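Local coordinates for Mgp-operon protein 3 (PDB 6RJ1) that probably serves in cell adhesion as a surface-exposed membrane protein of the human pathogen Mycoplasma pneumoniae, alongside the adhesin P1, at residues 839-843 with 916-920. Residues are numbered along the deposited sequence; the frame is centred on the assembly and turned at random.
Sequences FGSAE and LAVQN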
ATOM      1  N   PHE A 839       3.043  -5.151 -18.974  1.00 73.70           N
ATOM      2  CA  PHE A 839       3.484  -6.490 -19.351  1.00 73.65           C
ATOM      3  C   PHE A 839       2.404  -7.226 -20.183  1.00 79.89           C
ATOM      4  O   PHE A 839       1.254  -6.786 -20.241  1.00 80.23           O
ATOM      5  CB  PHE A 839       4.009  -7.308 -18.153  1.00 74.80           C
ATOM      6  CG  PHE A 839       3.219  -7.424 -16.869  1.00 75.83           C
ATOM      7  CD1 PHE A 839       1.862  -7.728 -16.888  1.00 78.21           C
ATOM      8  CD2 PHE A 839       3.866  -7.379 -15.632  1.00 77.51           C
ATOM      9  CE1 PHE A 839       1.147  -7.885 -15.689  1.00 78.97           C
ATOM     10  CE2 PHE A 839       3.150  -7.527 -14.437  1.00 79.48           C
ATOM     11  CZ  PHE A 839       1.799  -7.787 -14.473  1.00 77.38           C
ATOM     12  N   GLY A 840       2.808  -8.294 -20.863  1.00 77.70           N
ATOM     13  CA  GLY A 840       1.938  -9.087 -21.725  1.00 77.74           C
ATOM     14  C   GLY A 840       0.883  -9.905 -21.011  1.00 82.42           C
ATOM     15  O   GLY A 840       0.822  -9.925 -19.777  1.00 81.20           O
ATOM     16  N   SER A 841       0.051 -10.598 -21.802  1.00 80.91           N
ATOM     17  CA  SER A 841      -1.039 -11.455 -21.334  1.00 81.75           C
ATOM     18  C   SER A 841      -0.539 -12.622 -20.467  1.00 86.77           C
ATOM     19  O   SER A 841      -1.207 -12.989 -19.498  1.00 87.10           O
ATOM     20  CB  SER A 841      -1.829 -11.987 -22.525  1.00 85.91           C
ATOM     21  OG  SER A 841      -3.137 -12.370 -22.137  1.00 97.14           O
ATOM     22  N   ALA A 842       0.640 -13.180 -20.813  1.00 82.70           N
ATOM     23  CA  ALA A 842       1.274 -14.296 -20.110  1.00 82.61           C
ATOM     24  C   ALA A 842       1.659 -13.950 -18.672  1.00 86.36           C
ATOM     25  O   ALA A 842       1.585 -14.816 -17.789  1.00 87.13           O
ATOM     26  CB  ALA A 842       2.497 -14.765 -20.880  1.00 83.40           C
ATOM     27  N   GLU A 843       2.082 -12.695 -18.443  1.00 80.73           N
ATOM     28  CA  GLU A 843       2.490 -12.194 -17.125  1.00 79.17           C
ATOM     29  C   GLU A 843       1.320 -11.601 -16.356  1.00 80.28           C
ATOM     30  O   GLU A 843       1.395 -11.496 -15.137  1.00 80.21           O
ATOM     31  CB  GLU A 843       3.691 -11.226 -17.195  1.00 80.48           C
ATOM     32  CG  GLU A 843       3.934 -10.572 -18.548  1.00 92.56           C
ATOM     33  CD  GLU A 843       4.681 -11.343 -19.621  1.00114.60           C
ATOM     34  OE1 GLU A 843       4.657 -10.886 -20.787  1.00113.38           O
ATOM     35  OE2 GLU A 843       5.288 -12.393 -19.308  1.00105.81           O
ATOM     36  N   LEU A 916      11.573  -4.130 -18.437  1.00 77.22           N
ATOM     37  CA  LEU A 916      10.816  -5.080 -19.244  1.00 76.72           C
ATOM     38  C   LEU A 916      10.620  -6.358 -18.447  1.00 79.16           C
ATOM     39  O   LEU A 916      11.601  -6.986 -18.062  1.00 78.79           O
ATOM     40  CB  LEU A 916      11.560  -5.353 -20.567  1.00 76.93           C
ATOM     41  CG  LEU A 916      10.767  -6.046 -21.671  1.00 81.92           C
ATOM     42  CD1 LEU A 916       9.895  -5.061 -22.436  1.00 82.58           C
ATOM     43  CD2 LEU A 916      11.690  -6.744 -22.623  1.00 83.75           C
ATOM     44  N   ALA A 917       9.356  -6.710 -18.164  1.00 75.72           N
ATOM     45  CA  ALA A 917       8.993  -7.902 -17.399  1.00 75.74           C
ATOM     46  C   ALA A 917       8.444  -8.983 -18.305  1.00 80.99           C
ATOM     47  O   ALA A 917       7.533  -8.716 -19.095  1.00 82.94           O
ATOM     48  CB  ALA A 917       7.972  -7.555 -16.335  1.00 76.39           C
ATOM     49  N   VAL A 918       8.999 -10.199 -18.200  1.00 76.00           N
ATOM     50  CA  VAL A 918       8.592 -11.355 -19.007  1.00 75.85           C
ATOM     51  C   VAL A 918       8.648 -12.662 -18.218  1.00 81.38           C
ATOM     52  O   VAL A 918       9.562 -12.862 -17.418  1.00 80.35           O
ATOM     53  CB  VAL A 918       9.379 -11.499 -20.351  1.00 79.05           C
ATOM     54  CG1 VAL A 918       8.832 -10.588 -21.436  1.00 78.35           C
ATOM     55  CG2 VAL A 918      10.883 -11.304 -20.170  1.00 78.99           C
ATOM     56  N   GLN A 919       7.688 -13.568 -18.489  1.00 79.08           N
ATOM     57  CA  GLN A 919       7.637 -14.922 -17.938  1.00 78.48           C
ATOM     58  C   GLN A 919       8.796 -15.629 -18.651  1.00 82.70           C
ATOM     59  O   GLN A 919       8.780 -15.761 -19.875  1.00 82.02           O
ATOM     60  CB  GLN A 919       6.286 -15.572 -18.265  1.00 79.32           C
ATOM     61  CG  GLN A 919       5.385 -15.697 -17.057  1.00 92.81           C
ATOM     62  CD  GLN A 919       5.028 -17.134 -16.752  1.00116.80           C
ATOM     63  OE1 GLN A 919       3.843 -17.494 -16.699  1.00113.14           O
ATOM     64  NE2 GLN A 919       6.042 -17.991 -16.537  1.00108.12           N
ATOM     65  N   ASN A 920       9.848 -15.957 -17.894  1.00 79.81           N
ATOM     66  CA  ASN A 920      11.116 -16.460 -18.421  1.00 79.57           C
ATOM     67  C   ASN A 920      11.176 -17.931 -18.882  1.00 83.47           C
ATOM     68  O   ASN A 920      12.180 -18.312 -19.472  1.00 83.43           O
ATOM     69  CB  ASN A 920      12.231 -16.209 -17.407  1.00 79.09           C
ATOM     70  CG  ASN A 920      12.062 -16.829 -16.036  1.00103.17           C
ATOM     71  OD1 ASN A 920      11.476 -17.904 -15.852  1.00 98.93           O
ATOM     72  ND2 ASN A 920      12.615 -16.166 -15.037  1.00 94.20           N
TER
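The carboxylate of E843 overlaps the strand backbone from A917 to Q919, and its two oxygens do separate work. E843 OE2 accepts the N-H of Q919, lying 2.8 Å from Q919 N. The angle at hydrogen is 146°, and the donor comes from the syn side, out of the carboxylate plane. E843 OE1 turns back to its own loop and takes a weak bond from G840 N (3.2 Å). One acidic group thus bridges loop and strand, reached by a side chain bent at CB-CG (chi2 -82°). Behind it, G840 O receives a weak bond from E843 N, closing a tight turn over residues whose torsions are helical.

Alternation along the strand sets the other contacts. A917 and Q919 direct their CB atoms toward the loop, whereas that of V918 points away. A917 CB meets the F839 ring at its edge, near the ring plane, 4.2 Å from F839 CD2. A chi1 of 49° sets F839 CG between its backbone N and carbonyl carbon; E843 CB lies 3.8 Å above one face of the ring, offset toward the rim. At the far end, the CG of Q919 packs 4.0 Å from A842 O.

The loop 839-843 leaves strand 834-838 of one antiparallel sheet and leads toward strand 851-857 of the next, consistent with neighbouring blades of a propeller-like fold. Strand 914-920 belongs to that second sheet, paired with strand 888-896; E843 also touches I891 there and A917 touches V893, so the loop between the two sheets packs against strand 914-920 of the second, beside strand 888-896.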